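Local coordinates for IS607 family transposase IS1535 (Mycobacterium tuberculosis, PDB 6DGB), which probably binds the ends of its transposon and exchanges DNA strands as a serine recombinase, the piece present here being the C-terminal catalytic domain, at residues 3-8 with 65-70; 61-66 with 88-93; 111-116 with 127-132. All coordinates share one frame; numbering follows the deposited sequence.

Interaction 1: 3-8 with 65-70; sequences VLYARV and IVVEHR
Strands 3-8 and 64-67 are the two inner strands of the four-stranded parallel sheet of the serine recombinase catalytic domain. Their short segments run in the same direction at 36° to each other, and their axes come within 4.8 Å. Ile65 begins the pairing beside Val3. The two side chains lie on the same face of the sheet, where Ile56 of helix 51-58 packs on both. Val66 comes next and carries both backbone hydrogen bonds between 3-8 and 65-70. Its N donates to Val3 O at 2.8 Å, almost straight and nearly along the C=O axis. Its O accepts from Tyr5 N, also at 2.8 Å. One residue thus holds the residues just before and just after Leu4, as is usual in parallel pairing. The side chains of Val66 and Leu4 share the other face and lie side by side, pointing the same way. Leu4 CG is anti to the carbonyl carbon (chi1 -55°), and CD2 rests 3.7 Å from Val66 CB. Leu24 of helix 14-30 covers both. Val67 returns to the Tyr5 side. Its CG1, anti to the carbonyl carbon, meets the edge of the Tyr5 ring near the ring plane, 3.9 Å from CD2. Tyr5 CG is anti to the backbone N (chi1 179°), and the ring runs on to place OH against Glu41 OE1, its hydrogen-bond partner on strand 37-42. After Val67 the strands part. At Glu68 a water takes over from direct pairing: it accepts from Glu68 N at 2.7 Å and donates to Tyr5 O at 2.7 Å.

Interaction 2: 61-66 with 88-93; sequences DARVIV and QGRRIV
Three guanidinium groups frame this contact. The Arg63 group has Arg90 CG over the centre of one face, 3.7 Å above the plane. The Arg91 group has Val64 CG2 over the centre of one face, and the two side chains lie side by side, pointing the same way. The Arg90 group works through its edge instead. Arg90 NE and NH2 grip Ala62 O side-on, at 2.9 and 3.2 Å. The oxygen lies in the guanidinium plane. Only NH2 sits on a lone pair of the carbonyl; NE stands above the carbonyl plane. NH1 of Arg90 bonds to Leu57 O, so a second backbone carbonyl also holds the group. The Arg63 chain bends at chi2 and chi3 and crosses Arg90 at about a right angle. Its NH1 makes a weak bond to Gln88 O, while NH2 bonds to Pro60 O. These loops lead into strands 64-67 and 91-94, the parallel pair of a beta-alpha-beta unit whose helix is 78-86. Gly89, with positive phi, is the C' residue of the Schellman motif that ends this helix. The backbone bonds then run in turn: Arg91 N to Arg63 O at 2.8 Å, Ile65 N to Arg91 O at 3.0 Å, and Val93 N to Ile65 O at 2.7 Å. Val93 packs on the same face as Val64 and Val66, where Trp27 of helix 14-30 touches Val66 and Val93. Val93 CG2 meets Val64 CG1 at 3.9 Å, and Val93 CB meets Val66 CG2 at 4.1 Å.

Interaction 3: 111-116 with 127-132; sequences VLTGMC and NRAMRA
Thr113 OG1 and Cys116 SG both stand anti to their carbonyl carbons, beside the backbone N, with chi1 -62° and -81°. Leu112 has a similar first torsion. These rotations set the groups of helix 104-120 against helix 125-135. The two are consecutive helices packed as a helical hairpin, their short segments at 131° to each other, with a closest axis approach of 8.0 Å. That distance is consistent with the small Ala129 and Ala132 at the interface. Ala129 is the centre of the contact. Its methyl points toward the other helix and sits between Leu112 and Thr113. Leu112 CB lies 3.5 Å from Ala129 CB, and Thr113 OG1 touches the same methyl. That hydroxyl makes no hydrogen bond to 127-132; it bonds to Ile109 O, one turn back in its own helix. One turn beyond Ala129, the methyl of Ala132 meets both branches of Leu112, with CD1 and CD2 each 4.1 Å away. Leu112 thus reaches along the partner helix from Ala129 to Ala132. One residue before Ala129, Arg128 offers its aliphatic part. Its CG is anti to the carbonyl carbon, and the chain runs extended from CG to NE, past Cys116 and on to Tyr120, which it also touches. No hydrogen bond joins the two segments; the contact is van der Waals packing. The second subunit adds to the same region: its Val111 and Leu112 pack on the same residues of this chain, and Arg131 NH2 bonds to Glu135 O of that subunit. Within the chain, Cys116 SG rests 3.8 Å from Arg128 CB.

Interactions 1 and 2 are neighbours in one parallel sheet, with centres 12 Å apart. They share Ile65 and Val66 on strand 64-67, which has strand 3-8 along one edge and strand 91-94 along the other. Interaction 3 follows later in the chain. Its centre is about 28 Å from that of interaction 1 and about 35 Å from that of interaction 2, and it touches neither. It lies on the other side of the chain's centre from interaction 2. The chain thus has a sheet-based part and a separate pair of helices, 104-120 and 125-135. Interactions 2 and 3 both reach the second subunit, so the dimer involves both parts.

Interaction 1: 3-8 with 65-70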
loop_
_atom_site.group_PDB
_atom_site.type_symbol
_atom_site.label_atom_id
_atom_site.label_comp_id
_atom_site.label_asym_id
_atom_site.label_seq_id
_atom_site.Cartn_x
_atom_site.Cartn_y
_atom_site.Cartn_z
ATOM N N VAL A 3 13.527 11.573 10.922
ATOM C CA VAL A 3 12.801 10.602 11.743
ATOM C C VAL A 3 13.354 9.231 11.434
ATOM O O VAL A 3 13.418 8.841 10.273
ATOM C CB VAL A 3 11.246 10.647 11.546
ATOM C CG1 VAL A 3 10.532 9.733 12.530
ATOM C CG2 VAL A 3 10.708 12.054 11.690
ATOM N N LEU A 4 13.782 8.510 12.464
ATOM C CA LEU A 4 14.242 7.154 12.270
ATOM C C LEU A 4 13.034 6.316 12.633
ATOM O O LEU A 4 12.403 6.584 13.654
ATOM C CB LEU A 4 15.457 6.827 13.119
ATOM C CG LEU A 4 16.688 7.742 12.990
ATOM C CD1 LEU A 4 17.835 7.205 13.812
ATOM C CD2 LEU A 4 17.145 7.904 11.560
ATOM N N TYR A 5 12.637 5.389 11.738
ATOM C CA TYR A 5 11.438 4.584 11.938
ATOM C C TYR A 5 11.693 3.067 11.800
ATOM O O TYR A 5 12.245 2.605 10.804
ATOM C CB TYR A 5 10.326 5.088 11.004
ATOM C CG TYR A 5 9.031 4.316 11.098
ATOM C CD1 TYR A 5 8.044 4.675 12.014
ATOM C CD2 TYR A 5 8.763 3.259 10.233
ATOM C CE1 TYR A 5 6.846 3.970 12.103
ATOM C CE2 TYR A 5 7.561 2.554 10.301
ATOM C CZ TYR A 5 6.603 2.916 11.234
ATOM O OH TYR A 5 5.422 2.215 11.283
ATOM N N ALA A 6 11.278 2.306 12.829
ATOM C CA ALA A 6 11.400 0.846 12.965
ATOM C C ALA A 6 10.026 0.219 13.113
ATOM O O ALA A 6 9.197 0.728 13.866
ATOM C CB ALA A 6 12.245 0.506 14.187
ATOM N N ARG A 7 9.783 -0.880 12.392
ATOM C CA ARG A 7 8.517 -1.618 12.475
ATOM C C ARG A 7 8.718 -3.125 12.584
ATOM O O ARG A 7 9.673 -3.684 12.043
ATOM C CB ARG A 7 7.521 -1.272 11.333
ATOM C CG ARG A 7 6.073 -1.723 11.624
ATOM C CD ARG A 7 5.155 -1.770 10.423
ATOM N NE ARG A 7 5.786 -2.310 9.221
ATOM C CZ ARG A 7 5.815 -3.595 8.883
ATOM N NH1 ARG A 7 5.217 -4.505 9.646
ATOM N NH2 ARG A 7 6.430 -3.980 7.772
ATOM N N VAL A 8 7.779 -3.763 13.286
ATOM C CA VAL A 8 7.673 -5.198 13.487
ATOM C C VAL A 8 6.152 -5.605 13.491
ATOM O O VAL A 8 5.300 -4.811 13.909
ATOM C CB VAL A 8 8.522 -5.579 14.725
ATOM C CG1 VAL A 8 7.758 -6.375 15.770
ATOM C CG2 VAL A 8 9.815 -6.267 14.309
ATOM N N ILE A 65 12.469 10.601 6.349
ATOM C CA ILE A 65 11.969 9.424 7.045
ATOM C C ILE A 65 12.886 8.272 6.665
ATOM O O ILE A 65 12.890 7.815 5.511
ATOM C CB ILE A 65 10.471 9.144 6.715
ATOM C CG1 ILE A 65 9.579 10.344 7.152
ATOM C CG2 ILE A 65 10.009 7.820 7.364
ATOM C CD1 ILE A 65 8.282 10.356 6.638
ATOM N N VAL A 66 13.662 7.814 7.638
ATOM C CA VAL A 66 14.647 6.758 7.454
ATOM C C VAL A 66 14.105 5.412 7.964
ATOM O O VAL A 66 13.708 5.282 9.130
ATOM C CB VAL A 66 16.038 7.148 8.071
ATOM C CG1 VAL A 66 17.137 6.162 7.685
ATOM C CG2 VAL A 66 16.446 8.565 7.684
ATOM N N VAL A 67 14.098 4.418 7.060
ATOM C CA VAL A 67 13.739 3.012 7.322
ATOM C C VAL A 67 14.923 2.064 7.043
ATOM O O VAL A 67 15.787 2.409 6.235
ATOM C CB VAL A 67 12.487 2.554 6.542
ATOM C CG1 VAL A 67 11.224 3.018 7.237
ATOM C CG2 VAL A 67 12.537 2.980 5.079
ATOM N N GLU A 68 14.928 0.856 7.635
ATOM C CA GLU A 68 16.003 -0.091 7.360
ATOM C C GLU A 68 15.811 -0.643 5.957
ATOM O O GLU A 68 16.709 -0.503 5.131
ATOM C CB GLU A 68 16.081 -1.201 8.407
ATOM C CG GLU A 68 17.270 -2.119 8.183
ATOM C CD GLU A 68 17.391 -3.322 9.095
ATOM O OE1 GLU A 68 16.374 -4.026 9.297
ATOM O OE2 GLU A 68 18.528 -3.618 9.530
ATOM N N HIS A 69 14.637 -1.227 5.677
ATOM C CA HIS A 69 14.291 -1.724 4.356
ATOM C C HIS A 69 13.012 -0.999 4.024
ATOM O O HIS A 69 12.354 -0.486 4.940
ATOM C CB HIS A 69 14.030 -3.249 4.355
ATOM C CG HIS A 69 15.168 -4.140 4.786
ATOM N ND1 HIS A 69 16.504 -3.778 4.611
ATOM C CD2 HIS A 69 15.128 -5.376 5.347
ATOM C CE1 HIS A 69 17.220 -4.784 5.096
ATOM N NE2 HIS A 69 16.439 -5.764 5.558
ATOM N N ARG A 70 12.649 -0.962 2.718
ATOM C CA ARG A 70 11.419 -0.353 2.180
ATOM C C ARG A 70 10.158 -0.960 2.807
ATOM O O ARG A 70 9.277 -0.209 3.224
ATOM C CB ARG A 70 11.357 -0.534 0.654
ATOM C CG ARG A 70 11.411 0.766 -0.139
ATOM C CD ARG A 70 11.464 0.537 -1.645
ATOM N NE ARG A 70 11.369 1.794 -2.395
ATOM C CZ ARG A 70 12.376 2.649 -2.560
ATOM N NH1 ARG A 70 13.561 2.405 -2.017
ATOM N NH2 ARG A 70 12.200 3.760 -3.259
HETATM O O HOH W 1 13.413 0.393 9.853
#

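Interaction 2: 61-66 with 88-93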
loop_
_atom_site.group_PDB
_atom_site.type_symbol
_atom_site.label_atom_id
_atom_site.label_comp_id
_atom_site.label_asym_id
_atom_site.label_seq_id
_atom_site.Cartn_x
_atom_site.Cartn_y
_atom_site.Cartn_z
ATOM N N ASP A 61 6.989 18.618 9.165
ATOM C CA ASP A 61 8.336 18.838 9.684
ATOM C C ASP A 61 9.234 17.613 9.494
ATOM O O ASP A 61 10.458 17.776 9.524
ATOM C CB ASP A 61 8.293 19.204 11.180
ATOM C CG ASP A 61 7.850 20.614 11.506
ATOM O OD1 ASP A 61 7.512 21.371 10.559
ATOM O OD2 ASP A 61 7.850 20.968 12.708
ATOM N N ALA A 62 8.635 16.385 9.362
ATOM C CA ALA A 62 9.352 15.114 9.167
ATOM C C ALA A 62 9.749 15.070 7.691
ATOM O O ALA A 62 9.070 14.442 6.868
ATOM C CB ALA A 62 8.458 13.933 9.547
ATOM N N ARG A 63 10.804 15.844 7.347
ATOM C CA ARG A 63 11.305 16.000 5.979
ATOM C C ARG A 63 11.989 14.733 5.491
ATOM O O ARG A 63 11.887 14.414 4.316
ATOM C CB ARG A 63 12.244 17.216 5.867
ATOM C CG ARG A 63 12.338 17.813 4.448
ATOM C CD ARG A 63 12.070 19.304 4.416
ATOM N NE ARG A 63 10.729 19.586 4.912
ATOM C CZ ARG A 63 9.696 19.939 4.159
ATOM N NH1 ARG A 63 9.845 20.096 2.850
ATOM N NH2 ARG A 63 8.509 20.147 4.710
ATOM N N VAL A 64 12.699 14.026 6.378
ATOM C CA VAL A 64 13.412 12.805 6.041
ATOM C C VAL A 64 12.926 11.685 6.954
ATOM O O VAL A 64 12.911 11.831 8.171
ATOM C CB VAL A 64 14.950 13.045 6.063
ATOM C CG1 VAL A 64 15.747 11.755 6.221
ATOM C CG2 VAL A 64 15.393 13.773 4.808
ATOM N N ILE A 65 12.469 10.601 6.349
ATOM C CA ILE A 65 11.969 9.424 7.045
ATOM C C ILE A 65 12.886 8.272 6.665
ATOM O O ILE A 65 12.890 7.815 5.511
ATOM C CB ILE A 65 10.471 9.144 6.715
ATOM C CG1 ILE A 65 9.579 10.344 7.152
ATOM C CG2 ILE A 65 10.009 7.820 7.364
ATOM C CD1 ILE A 65 8.282 10.356 6.638
ATOM N N VAL A 66 13.662 7.814 7.638
ATOM C CA VAL A 66 14.647 6.758 7.454
ATOM C C VAL A 66 14.105 5.412 7.964
ATOM O O VAL A 66 13.708 5.282 9.130
ATOM C CB VAL A 66 16.038 7.148 8.071
ATOM C CG1 VAL A 66 17.137 6.162 7.685
ATOM C CG2 VAL A 66 16.446 8.565 7.684
ATOM N N GLN A 88 5.813 17.723 -1.457
ATOM C CA GLN A 88 5.993 18.578 -0.296
ATOM C C GLN A 88 7.477 18.687 0.119
ATOM O O GLN A 88 7.772 19.162 1.211
ATOM C CB GLN A 88 5.108 18.104 0.869
ATOM C CG GLN A 88 4.723 19.260 1.792
ATOM C CD GLN A 88 4.075 18.885 3.103
ATOM O OE1 GLN A 88 3.982 17.711 3.487
ATOM N NE2 GLN A 88 3.608 19.901 3.822
ATOM N N GLY A 89 8.381 18.262 -0.770
ATOM C CA GLY A 89 9.833 18.282 -0.579
ATOM C C GLY A 89 10.355 17.420 0.558
ATOM O O GLY A 89 11.422 17.693 1.129
ATOM N N ARG A 90 9.584 16.377 0.895
ATOM C CA ARG A 90 9.880 15.399 1.939
ATOM C C ARG A 90 10.242 14.075 1.250
ATOM O O ARG A 90 9.755 13.803 0.135
ATOM C CB ARG A 90 8.660 15.217 2.867
ATOM C CG ARG A 90 8.189 16.497 3.568
ATOM C CD ARG A 90 6.828 16.323 4.197
ATOM N NE ARG A 90 6.861 15.355 5.289
ATOM C CZ ARG A 90 5.803 14.682 5.728
ATOM N NH1 ARG A 90 4.604 14.876 5.178
ATOM N NH2 ARG A 90 5.930 13.807 6.721
ATOM N N ARG A 91 11.099 13.257 1.895
ATOM C CA ARG A 91 11.532 11.993 1.296
ATOM C C ARG A 91 11.754 10.842 2.281
ATOM O O ARG A 91 11.934 11.049 3.478
ATOM C CB ARG A 91 12.789 12.192 0.414
ATOM C CG ARG A 91 14.041 12.591 1.161
ATOM C CD ARG A 91 15.232 12.700 0.233
ATOM N NE ARG A 91 16.439 13.063 0.974
ATOM C CZ ARG A 91 16.781 14.312 1.276
ATOM N NH1 ARG A 91 16.018 15.332 0.884
ATOM N NH2 ARG A 91 17.885 14.554 1.972
ATOM N N ILE A 92 11.747 9.617 1.728
ATOM C CA ILE A 92 11.987 8.356 2.421
ATOM C C ILE A 92 13.399 7.890 2.077
ATOM O O ILE A 92 13.744 7.746 0.894
ATOM C CB ILE A 92 10.909 7.309 2.030
ATOM C CG1 ILE A 92 9.562 7.666 2.662
ATOM C CG2 ILE A 92 11.329 5.884 2.407
ATOM C CD1 ILE A 92 8.506 7.503 1.862
ATOM N N VAL A 93 14.217 7.648 3.113
ATOM C CA VAL A 93 15.571 7.135 2.915
ATOM C C VAL A 93 15.582 5.650 3.335
ATOM O O VAL A 93 14.954 5.297 4.331
ATOM C CB VAL A 93 16.664 7.997 3.607
ATOM C CG1 VAL A 93 18.054 7.481 3.277
ATOM C CG2 VAL A 93 16.549 9.461 3.205
#

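Interaction 3: 111-116 with 127-132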
loop_
_atom_site.group_PDB
_atom_site.type_symbol
_atom_site.label_atom_id
_atom_site.label_comp_id
_atom_site.label_asym_id
_atom_site.label_seq_id
_atom_site.Cartn_x
_atom_site.Cartn_y
_atom_site.Cartn_z
ATOM N N VAL A 111 -3.233 -10.969 4.456
ATOM C CA VAL A 111 -3.712 -10.580 3.120
ATOM C C VAL A 111 -4.852 -11.506 2.711
ATOM O O VAL A 111 -5.939 -11.028 2.378
ATOM C CB VAL A 111 -2.564 -10.571 2.057
ATOM C CG1 VAL A 111 -3.093 -10.727 0.632
ATOM C CG2 VAL A 111 -1.727 -9.310 2.157
ATOM N N LEU A 112 -4.583 -12.819 2.695
ATOM C CA LEU A 112 -5.545 -13.837 2.328
ATOM C C LEU A 112 -6.758 -13.837 3.245
ATOM O O LEU A 112 -7.855 -14.024 2.733
ATOM C CB LEU A 112 -4.892 -15.220 2.297
ATOM C CG LEU A 112 -4.188 -15.625 1.014
ATOM C CD1 LEU A 112 -3.048 -16.600 1.314
ATOM C CD2 LEU A 112 -5.191 -16.224 0.002
ATOM N N THR A 113 -6.591 -13.571 4.567
ATOM C CA THR A 113 -7.724 -13.506 5.496
ATOM C C THR A 113 -8.704 -12.416 5.039
ATOM O O THR A 113 -9.866 -12.728 4.781
ATOM C CB THR A 113 -7.285 -13.339 6.969
ATOM O OG1 THR A 113 -6.517 -14.474 7.359
ATOM C CG2 THR A 113 -8.473 -13.218 7.926
ATOM N N GLY A 114 -8.212 -11.181 4.899
ATOM C CA GLY A 114 -8.995 -10.013 4.494
ATOM C C GLY A 114 -9.657 -10.127 3.140
ATOM O O GLY A 114 -10.800 -9.692 2.963
ATOM N N MET A 115 -8.938 -10.741 2.190
ATOM C CA MET A 115 -9.403 -10.985 0.837
ATOM C C MET A 115 -10.442 -12.106 0.821
ATOM O O MET A 115 -11.387 -12.019 0.045
ATOM C CB MET A 115 -8.221 -11.248 -0.094
ATOM C CG MET A 115 -7.336 -9.999 -0.326
ATOM S SD MET A 115 -6.219 -10.148 -1.764
ATOM C CE MET A 115 -5.902 -8.445 -2.123
ATOM N N CYS A 116 -10.319 -13.109 1.728
ATOM C CA CYS A 116 -11.278 -14.225 1.916
ATOM C C CYS A 116 -12.540 -13.704 2.583
ATOM O O CYS A 116 -13.630 -14.174 2.273
ATOM C CB CYS A 116 -10.672 -15.353 2.755
ATOM S SG CYS A 116 -9.593 -16.486 1.845
ATOM N N ASN A 127 -9.076 -19.447 8.639
ATOM C CA ASN A 127 -8.877 -20.874 8.418
ATOM C C ASN A 127 -8.677 -21.166 6.920
ATOM O O ASN A 127 -7.827 -21.984 6.588
ATOM C CB ASN A 127 -10.028 -21.676 9.014
ATOM C CG ASN A 127 -10.077 -21.639 10.532
ATOM O OD1 ASN A 127 -9.047 -21.526 11.232
ATOM N ND2 ASN A 127 -11.282 -21.764 11.071
ATOM N N ARG A 128 -9.394 -20.432 6.026
ATOM C CA ARG A 128 -9.283 -20.498 4.560
ATOM C C ARG A 128 -7.871 -20.047 4.180
ATOM O O ARG A 128 -7.160 -20.807 3.535
ATOM C CB ARG A 128 -10.305 -19.569 3.868
ATOM C CG ARG A 128 -11.761 -19.940 4.035
ATOM C CD ARG A 128 -12.628 -18.862 3.414
ATOM N NE ARG A 128 -14.047 -19.186 3.508
ATOM C CZ ARG A 128 -14.731 -19.826 2.562
ATOM N NH1 ARG A 128 -14.129 -20.209 1.441
ATOM N NH2 ARG A 128 -16.025 -20.074 2.720
ATOM N N ALA A 129 -7.458 -18.833 4.614
ATOM C CA ALA A 129 -6.126 -18.263 4.415
ATOM C C ALA A 129 -5.009 -19.216 4.875
ATOM O O ALA A 129 -3.957 -19.259 4.238
ATOM C CB ALA A 129 -6.011 -16.959 5.177
ATOM N N MET A 130 -5.233 -19.965 5.979
ATOM C CA MET A 130 -4.269 -20.917 6.556
ATOM C C MET A 130 -4.042 -22.139 5.669
ATOM O O MET A 130 -2.901 -22.564 5.517
ATOM C CB MET A 130 -4.712 -21.372 7.953
ATOM C CG MET A 130 -4.713 -20.276 9.009
ATOM S SD MET A 130 -3.139 -19.478 9.326
ATOM C CE MET A 130 -2.261 -20.806 10.181
ATOM N N ARG A 131 -5.122 -22.714 5.108
ATOM C CA ARG A 131 -5.051 -23.866 4.202
ATOM C C ARG A 131 -4.419 -23.423 2.874
ATOM O O ARG A 131 -3.751 -24.219 2.209
ATOM C CB ARG A 131 -6.443 -24.430 3.903
ATOM C CG ARG A 131 -7.213 -25.025 5.078
ATOM C CD ARG A 131 -8.660 -25.388 4.720
ATOM N NE ARG A 131 -9.260 -24.444 3.764
ATOM C CZ ARG A 131 -10.520 -24.011 3.782
ATOM N NH1 ARG A 131 -11.350 -24.392 4.750
ATOM N NH2 ARG A 131 -10.950 -23.164 2.851
ATOM N N ALA A 132 -4.658 -22.153 2.483
ATOM C CA ALA A 132 -4.145 -21.536 1.260
ATOM C C ALA A 132 -2.643 -21.322 1.326
ATOM O O ALA A 132 -1.963 -21.745 0.393
ATOM C CB ALA A 132 -4.850 -20.217 0.982
#